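Long-range contacts in COG0546: Predicted phosphatases (Streptococcus pneumoniae, PDB 2AH5), which is of unestablished function but, as a haloacid dehalogenase-like hydrolase, is predicted to act as a phosphatase: residues Thr5-Asp10 against Ser98-Tyr103; Leu92-Ser97 against His123-Gly128. One frame throughout, in Å; residues are numbered along the deposited sequence.

Contact 1: residues Thr5-Asp10 against Ser98-Tyr103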
ATOM      1  N   THR A   5      16.000  10.362  -7.654  1.00 17.87           N
ATOM      2  CA  THR A   5      16.371  11.173  -6.487  1.00 17.90           C
ATOM      3  C   THR A   5      15.409  11.023  -5.293  1.00 17.01           C
ATOM      4  O   THR A   5      15.672  11.558  -4.210  1.00 18.06           O
ATOM      5  CB  THR A   5      16.478  12.682  -6.809  1.00 18.44           C
ATOM      6  OG1 THR A   5      15.181  13.199  -7.135  1.00 19.58           O
ATOM      7  CG2 THR A   5      17.444  12.953  -7.969  1.00 20.42           C
ATOM      8  N   ALA A   6      14.311  10.296  -5.491  1.00 15.76           N
ATOM      9  CA  ALA A   6      13.256  10.180  -4.486  1.00 14.43           C
ATOM     10  C   ALA A   6      12.624   8.793  -4.587  1.00 12.97           C
ATOM     11  O   ALA A   6      12.460   8.250  -5.687  1.00 13.38           O
ATOM     12  CB  ALA A   6      12.214  11.241  -4.700  1.00 14.27           C
ATOM     13  N   ILE A   7      12.303   8.225  -3.438  1.00 12.78           N
ATOM     14  CA  ILE A   7      11.755   6.876  -3.383  1.00 12.64           C
ATOM     15  C   ILE A   7      10.370   6.883  -2.720  1.00 12.84           C
ATOM     16  O   ILE A   7      10.212   7.414  -1.607  1.00 12.22           O
ATOM     17  CB  ILE A   7      12.697   5.899  -2.641  1.00 12.17           C
ATOM     18  CG1 ILE A   7      14.110   5.898  -3.267  1.00 11.46           C
ATOM     19  CG2 ILE A   7      12.079   4.504  -2.634  1.00 14.09           C
ATOM     20  CD1 ILE A   7      15.091   4.895  -2.605  1.00 13.45           C
ATOM     21  N   PHE A   8       9.367   6.341  -3.432  1.00 11.76           N
ATOM     22  CA  PHE A   8       7.981   6.254  -2.943  1.00 12.37           C
ATOM     23  C   PHE A   8       7.693   4.813  -2.490  1.00 12.21           C
ATOM     24  O   PHE A   8       8.062   3.866  -3.182  1.00 12.60           O
ATOM     25  CB  PHE A   8       6.966   6.599  -4.055  1.00 12.29           C
ATOM     26  CG  PHE A   8       7.066   8.009  -4.593  1.00 11.07           C
ATOM     27  CD1 PHE A   8       7.845   8.984  -3.960  1.00 12.20           C
ATOM     28  CD2 PHE A   8       6.306   8.370  -5.716  1.00 12.45           C
ATOM     29  CE1 PHE A   8       7.900  10.298  -4.459  1.00 12.26           C
ATOM     30  CE2 PHE A   8       6.342   9.690  -6.212  1.00 14.29           C
ATOM     31  CZ  PHE A   8       7.139  10.644  -5.598  1.00 13.19           C
ATOM     32  N   PHE A   9       6.957   4.662  -1.394  1.00 12.61           N
ATOM     33  CA  PHE A   9       6.611   3.347  -0.883  1.00 12.51           C
ATOM     34  C   PHE A   9       5.097   3.201  -0.769  1.00 12.63           C
ATOM     35  O   PHE A   9       4.434   4.134  -0.299  1.00 12.60           O
ATOM     36  CB  PHE A   9       7.168   3.192   0.512  1.00 13.52           C
ATOM     37  CG  PHE A   9       8.641   3.002   0.554  1.00 13.63           C
ATOM     38  CD1 PHE A   9       9.475   4.099   0.571  1.00 16.76           C
ATOM     39  CD2 PHE A   9       9.176   1.730   0.597  1.00 16.01           C
ATOM     40  CE1 PHE A   9      10.854   3.927   0.632  1.00 17.49           C
ATOM     41  CE2 PHE A   9      10.572   1.547   0.680  1.00 17.96           C
ATOM     42  CZ  PHE A   9      11.385   2.653   0.685  1.00 16.17           C
ATOM     43  N   ASP A  10       4.547   2.062  -1.195  1.00 12.79           N
ATOM     44  CA  ASP A  10       3.193   1.661  -0.748  1.00 14.00           C
ATOM     45  C   ASP A  10       3.329   1.328   0.762  1.00 14.09           C
ATOM     46  O   ASP A  10       4.433   1.105   1.245  1.00 14.02           O
ATOM     47  CB  ASP A  10       2.671   0.428  -1.533  1.00 14.06           C
ATOM     48  CG  ASP A  10       1.126   0.303  -1.501  1.00 18.18           C
ATOM     49  OD1 ASP A  10       0.443   1.051  -0.761  1.00 21.35           O
ATOM     50  OD2 ASP A  10       0.579  -0.560  -2.232  1.00 23.03           O
ATOM     51  N   SER A  98      19.176   7.213   4.471  1.00 20.89           N
ATOM     52  CA  SER A  98      20.475   7.863   4.560  1.00 22.62           C
ATOM     53  C   SER A  98      21.013   8.362   3.208  1.00 22.14           C
ATOM     54  O   SER A  98      21.971   9.126   3.185  1.00 23.56           O
ATOM     55  CB  SER A  98      21.498   6.989   5.311  1.00 22.54           C
ATOM     56  OG  SER A  98      21.872   5.850   4.561  1.00 27.44           O
ATOM     57  N   SER A  99      20.384   7.974   2.091  1.00 20.75           N
ATOM     58  CA  SER A  99      20.810   8.418   0.759  1.00 19.99           C
ATOM     59  C   SER A  99      19.710   9.084  -0.078  1.00 18.86           C
ATOM     60  O   SER A  99      19.993   9.724  -1.097  1.00 18.75           O
ATOM     61  CB  SER A  99      21.378   7.233  -0.048  1.00 20.92           C
ATOM     62  OG  SER A  99      22.496   6.654   0.613  1.00 23.14           O
ATOM     63  N   TYR A 100      18.454   8.917   0.334  1.00 16.09           N
ATOM     64  CA  TYR A 100      17.319   9.455  -0.427  1.00 15.75           C
ATOM     65  C   TYR A 100      16.222   9.971   0.488  1.00 14.73           C
ATOM     66  O   TYR A 100      16.001   9.409   1.549  1.00 14.57           O
ATOM     67  CB  TYR A 100      16.655   8.338  -1.257  1.00 15.84           C
ATOM     68  CG  TYR A 100      17.520   7.704  -2.316  1.00 16.25           C
ATOM     69  CD1 TYR A 100      17.574   8.240  -3.591  1.00 18.66           C
ATOM     70  CD2 TYR A 100      18.270   6.558  -2.034  1.00 17.95           C
ATOM     71  CE1 TYR A 100      18.369   7.657  -4.596  1.00 19.74           C
ATOM     72  CE2 TYR A 100      19.057   5.964  -3.009  1.00 18.69           C
ATOM     73  CZ  TYR A 100      19.103   6.535  -4.300  1.00 18.07           C
ATOM     74  OH  TYR A 100      19.882   5.974  -5.296  1.00 20.59           O
ATOM     75  N   PRO A 101      15.489  11.009   0.036  1.00 14.35           N
ATOM     76  CA  PRO A 101      14.250  11.385   0.691  1.00 13.65           C
ATOM     77  C   PRO A 101      13.249  10.272   0.338  1.00 12.78           C
ATOM     78  O   PRO A 101      13.233   9.837  -0.815  1.00 14.07           O
ATOM     79  CB  PRO A 101      13.876  12.711   0.010  1.00 13.78           C
ATOM     80  CG  PRO A 101      14.465  12.616  -1.365  1.00 15.37           C
ATOM     81  CD  PRO A 101      15.764  11.824  -1.169  1.00 14.54           C
ATOM     82  N   LEU A 102      12.495   9.801   1.325  1.00 11.96           N
ATOM     83  CA  LEU A 102      11.481   8.761   1.174  1.00 12.05           C
ATOM     84  C   LEU A 102      10.084   9.307   1.417  1.00 12.42           C
ATOM     85  O   LEU A 102       9.899  10.186   2.305  1.00 12.26           O
ATOM     86  CB  LEU A 102      11.705   7.664   2.206  1.00 11.70           C
ATOM     87  CG  LEU A 102      13.115   7.108   2.375  1.00 12.79           C
ATOM     88  CD1 LEU A 102      13.120   6.021   3.422  1.00 12.14           C
ATOM     89  CD2 LEU A 102      13.683   6.619   1.034  1.00 12.30           C
ATOM     90  N   TYR A 103       9.113   8.776   0.669  1.00 12.05           N
ATOM     91  CA  TYR A 103       7.706   9.202   0.783  1.00 12.07           C
ATOM     92  C   TYR A 103       6.810   7.984   0.816  1.00 13.10           C
ATOM     93  O   TYR A 103       7.088   6.960   0.148  1.00 13.91           O
ATOM     94  CB  TYR A 103       7.310  10.081  -0.418  1.00 13.38           C
ATOM     95  CG  TYR A 103       8.215  11.272  -0.531  1.00 13.31           C
ATOM     96  CD1 TYR A 103       7.971  12.410   0.237  1.00 13.04           C
ATOM     97  CD2 TYR A 103       9.368  11.223  -1.323  1.00 13.93           C
ATOM     98  CE1 TYR A 103       8.820  13.505   0.180  1.00 14.53           C
ATOM     99  CE2 TYR A 103      10.226  12.338  -1.410  1.00 13.55           C
ATOM    100  CZ  TYR A 103       9.937  13.461  -0.644  1.00 15.11           C
ATOM    101  OH  TYR A 103      10.759  14.557  -0.697  1.00 14.98           O
TER
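Ile7 and Phe8 pair in parallel with Leu102 and Tyr103, their CA atoms 4.9 and 4.8 Å apart, and the backbone bonds alternate as parallel pairing requires: Ile7 N to Pro101 O, Tyr103 N to Ile7 O (2.9 Å) and Phe9 N to Tyr103 O (2.8 Å). Side chains then sort onto two faces. On the face of Ile7 and Leu102, the isoleucine CG1 is anti to its carbonyl carbon, and chi2 of -178° extends the chain to CD1, which sits over one face of the Tyr100 ring, 4.0 Å from the centroid, in a CH-pi contact. Leu102 CD2 touches both Ile7 CB and the edge of the Phe9 ring, 3.9 Å from Phe9 CE1. Leu93 and Leu96 of helix 89-97 close over this side. On the other face Phe8 CE1 meets Tyr103 CD2 at 3.6 Å, the two ring planes turned 87° apart, while Ala6 CB reaches the edge of the tyrosine ring at CE2. Helix 139-149 packs on Phe8. Two neighbouring central strands of a parallel sheet with helices on both faces, the first followed directly by Asp10 of a DxDx(T/V)-type sequence, are consistent with the Rossmann-like core of HAD phosphatases.

Contact 2: residues Leu92-Ser97 against His123-Gly128; sequences LLEELS and HHFFDG
Leu93 and Phe125 join helix 89-97 to the short 3-10 turn leading into strand 128-132, a helix-to-loop contact on one side of the Rossmann-like alpha/beta domain. Leu93 can be followed outward. Its CB stands over the centre of the Phe125 ring, 3.9 Å from the centroid and only 12° off the ring normal, which meets the geometry of a CH-pi contact. CG follows anti to the carbonyl carbon (chi1 -64°), and the chain then forks. Leu93 CD1 touches Phe125 CD2, 3.8 Å away, while Leu93 CD2 goes to the next aromatic side chain and meets Phe126 CZ at 3.9 Å. The leucine and Phe126 side chains cross at about a right angle. One leucine thus engages two consecutive phenylalanines, by its CB and one methyl on the first and chiefly by the other methyl on the second.

The neighbouring helix residue, Glu94, also borders the Phe125 ring, its CG lying 3.7 Å from Phe125 CE1, and its carboxylate plane is turned 86° from the ring. The ring face opposite Leu93 receives His124 NE2, 3.5 Å above the plane and displaced toward the rim, so residues of both segments sandwich Phe125. Phe126 lies deeper, against Leu102 and Ile104 of strand 102-106.

No hydrogen bond crosses between the segments; the evidence is wholly of van der Waals and CH-pi type. The Ser97 hydroxyl is turned back to its own helix, where the carbonyl oxygens of Leu93 and Glu94 both lie within hydrogen-bonding distance, and its OG approaches the Phe125 ring at the edge, 3.7 Å from CD1.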
ATOM      1  N   LEU A  92      15.893  -1.717   5.898  1.00 12.44           N
ATOM      2  CA  LEU A  92      15.762  -1.164   4.542  1.00 12.48           C
ATOM      3  C   LEU A  92      15.572   0.339   4.601  1.00 12.85           C
ATOM      4  O   LEU A  92      16.212   1.099   3.855  1.00 11.64           O
ATOM      5  CB  LEU A  92      14.545  -1.790   3.840  1.00 13.16           C
ATOM      6  CG  LEU A  92      14.218  -1.183   2.480  1.00 13.73           C
ATOM      7  CD1 LEU A  92      15.372  -1.397   1.491  1.00 15.51           C
ATOM      8  CD2 LEU A  92      12.923  -1.822   1.987  1.00 14.41           C
ATOM      9  N   LEU A  93      14.660   0.779   5.466  1.00 12.72           N
ATOM     10  CA  LEU A  93      14.423   2.222   5.604  1.00 13.27           C
ATOM     11  C   LEU A  93      15.636   3.025   6.108  1.00 14.33           C
ATOM     12  O   LEU A  93      15.947   4.074   5.551  1.00 14.61           O
ATOM     13  CB  LEU A  93      13.225   2.477   6.508  1.00 13.62           C
ATOM     14  CG  LEU A  93      11.900   1.954   5.958  1.00 13.37           C
ATOM     15  CD1 LEU A  93      10.792   2.160   7.022  1.00 14.53           C
ATOM     16  CD2 LEU A  93      11.573   2.653   4.616  1.00 14.68           C
ATOM     17  N   GLU A  94      16.292   2.545   7.160  1.00 14.74           N
ATOM     18  CA  GLU A  94      17.505   3.205   7.686  1.00 16.84           C
ATOM     19  C   GLU A  94      18.520   3.364   6.560  1.00 16.56           C
ATOM     20  O   GLU A  94      19.094   4.439   6.362  1.00 16.42           O
ATOM     21  CB  GLU A  94      18.137   2.380   8.829  1.00 16.46           C
ATOM     22  CG  GLU A  94      17.363   2.277  10.107  1.00 20.70           C
ATOM     23  CD  GLU A  94      18.017   1.306  11.107  1.00 21.00           C
ATOM     24  OE1 GLU A  94      18.270   0.113  10.748  1.00 26.19           O
ATOM     25  OE2 GLU A  94      18.244   1.723  12.273  1.00 27.18           O
ATOM     26  N   GLU A  95      18.715   2.302   5.780  1.00 16.83           N
ATOM     27  CA  GLU A  95      19.695   2.333   4.700  1.00 17.46           C
ATOM     28  C   GLU A  95      19.314   3.290   3.574  1.00 16.82           C
ATOM     29  O   GLU A  95      20.119   4.140   3.193  1.00 17.50           O
ATOM     30  CB  GLU A  95      19.929   0.920   4.159  1.00 17.74           C
ATOM     31  CG  GLU A  95      20.711   0.022   5.123  1.00 20.64           C
ATOM     32  CD  GLU A  95      22.079   0.620   5.463  1.00 26.99           C
ATOM     33  OE1 GLU A  95      22.866   0.846   4.521  1.00 27.27           O
ATOM     34  OE2 GLU A  95      22.344   0.888   6.656  1.00 27.54           O
ATOM     35  N   LEU A  96      18.086   3.191   3.068  1.00 15.51           N
ATOM     36  CA  LEU A  96      17.662   4.070   1.958  1.00 14.86           C
ATOM     37  C   LEU A  96      17.545   5.534   2.393  1.00 15.46           C
ATOM     38  O   LEU A  96      18.007   6.413   1.670  1.00 14.51           O
ATOM     39  CB  LEU A  96      16.347   3.595   1.323  1.00 15.08           C
ATOM     40  CG  LEU A  96      16.406   2.371   0.416  1.00 16.06           C
ATOM     41  CD1 LEU A  96      14.975   1.931   0.038  1.00 17.81           C
ATOM     42  CD2 LEU A  96      17.210   2.622  -0.855  1.00 16.65           C
ATOM     43  N   SER A  97      16.986   5.770   3.583  1.00 16.97           N
ATOM     44  CA  SER A  97      16.769   7.144   4.091  1.00 18.95           C
ATOM     45  C   SER A  97      18.061   7.927   4.272  1.00 20.25           C
ATOM     46  O   SER A  97      18.048   9.169   4.222  1.00 20.31           O
ATOM     47  CB  SER A  97      15.990   7.120   5.401  1.00 19.41           C
ATOM     48  OG  SER A  97      16.804   6.600   6.429  1.00 22.05           O
ATOM     49  N   HIS A 123       7.242   6.524  10.905  1.00 13.63           N
ATOM     50  CA  HIS A 123       6.835   7.849  10.407  1.00 14.03           C
ATOM     51  C   HIS A 123       8.087   8.708  10.182  1.00 14.05           C
ATOM     52  O   HIS A 123       8.209   9.451   9.193  1.00 14.23           O
ATOM     53  CB  HIS A 123       5.863   8.521  11.420  1.00 14.46           C
ATOM     54  CG  HIS A 123       5.295   9.832  10.955  1.00 17.48           C
ATOM     55  ND1 HIS A 123       6.061  10.970  10.815  1.00 21.31           N
ATOM     56  CD2 HIS A 123       4.030  10.190  10.619  1.00 18.95           C
ATOM     57  CE1 HIS A 123       5.298  11.968  10.396  1.00 21.46           C
ATOM     58  NE2 HIS A 123       4.064  11.517  10.261  1.00 20.89           N
ATOM     59  N   HIS A 124       9.045   8.583  11.091  1.00 14.43           N
ATOM     60  CA  HIS A 124      10.192   9.470  11.060  1.00 14.38           C
ATOM     61  C   HIS A 124      11.174   9.283   9.875  1.00 13.80           C
ATOM     62  O   HIS A 124      12.042  10.153   9.623  1.00 15.99           O
ATOM     63  CB  HIS A 124      10.918   9.415  12.399  1.00 14.70           C
ATOM     64  CG  HIS A 124      11.686   8.150  12.626  1.00 13.06           C
ATOM     65  ND1 HIS A 124      11.091   7.006  13.104  1.00 13.86           N
ATOM     66  CD2 HIS A 124      12.998   7.853  12.466  1.00 14.70           C
ATOM     67  CE1 HIS A 124      11.998   6.054  13.219  1.00 16.04           C
ATOM     68  NE2 HIS A 124      13.161   6.534  12.824  1.00 15.30           N
ATOM     69  N   PHE A 125      11.049   8.179   9.148  1.00 12.25           N
ATOM     70  CA  PHE A 125      11.907   7.922   7.993  1.00 12.33           C
ATOM     71  C   PHE A 125      11.448   8.665   6.737  1.00 12.09           C
ATOM     72  O   PHE A 125      12.147   8.643   5.728  1.00 14.50           O
ATOM     73  CB  PHE A 125      11.927   6.438   7.655  1.00 11.76           C
ATOM     74  CG  PHE A 125      12.656   5.600   8.657  1.00 12.60           C
ATOM     75  CD1 PHE A 125      14.044   5.681   8.779  1.00 14.58           C
ATOM     76  CD2 PHE A 125      11.959   4.748   9.484  1.00 14.19           C
ATOM     77  CE1 PHE A 125      14.723   4.893   9.701  1.00 15.26           C
ATOM     78  CE2 PHE A 125      12.619   3.969  10.410  1.00 14.44           C
ATOM     79  CZ  PHE A 125      13.992   4.024  10.517  1.00 11.78           C
ATOM     80  N   PHE A 126      10.248   9.242   6.787  1.00 12.26           N
ATOM     81  CA  PHE A 126       9.643   9.846   5.596  1.00 11.85           C
ATOM     82  C   PHE A 126       9.618  11.371   5.563  1.00 13.34           C
ATOM     83  O   PHE A 126       9.371  12.020   6.579  1.00 14.92           O
ATOM     84  CB  PHE A 126       8.230   9.244   5.370  1.00 11.91           C
ATOM     85  CG  PHE A 126       8.260   7.753   5.230  1.00 11.41           C
ATOM     86  CD1 PHE A 126       8.594   7.185   4.010  1.00 11.12           C
ATOM     87  CD2 PHE A 126       8.048   6.926   6.333  1.00 13.65           C
ATOM     88  CE1 PHE A 126       8.706   5.802   3.867  1.00  9.34           C
ATOM     89  CE2 PHE A 126       8.117   5.548   6.205  1.00 11.10           C
ATOM     90  CZ  PHE A 126       8.464   4.979   4.956  1.00 11.85           C
ATOM     91  N   ASP A 127       9.825  11.937   4.374  1.00 14.50           N
ATOM     92  CA  ASP A 127       9.696  13.389   4.192  1.00 16.67           C
ATOM     93  C   ASP A 127       8.282  13.820   3.822  1.00 16.29           C
ATOM     94  O   ASP A 127       8.005  15.019   3.752  1.00 17.17           O
ATOM     95  CB  ASP A 127      10.657  13.892   3.137  1.00 17.29           C
ATOM     96  CG  ASP A 127      12.106  13.890   3.613  1.00 21.89           C
ATOM     97  OD1 ASP A 127      12.406  13.430   4.743  1.00 24.25           O
ATOM     98  OD2 ASP A 127      12.946  14.362   2.826  1.00 27.94           O
ATOM     99  N   GLY A 128       7.400  12.843   3.598  1.00 14.65           N
ATOM    100  CA  GLY A 128       6.000  13.109   3.289  1.00 13.27           C
ATOM    101  C   GLY A 128       5.230  11.813   3.306  1.00 13.00           C
ATOM    102  O   GLY A 128       5.773  10.771   2.984  1.00 12.00           O
TER

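Contact 1 is the more deeply placed: six of its nine touching residues are buried, against two of five in contact 2, and it buries 451 Å² compared with 251 Å². Their chemistry follows this difference. Residues 5-10 and 98-103 are joined by main-chain bonds within the sheet, whereas 92-97 and 123-128 meet mainly through side chains, with no hydrogen bond between them, partly at the surface. The two share a neighbourhood, with centres about 7 Å apart. Helix 89-97 leads in sequence to strand 102-106, and its Leu93 and Leu96 pack on strand 6-9. A probable hydrogen bond between Asp127 N and Leu102 O, 2.7 Å, ties contact 2's loop directly to contact 1's second strand.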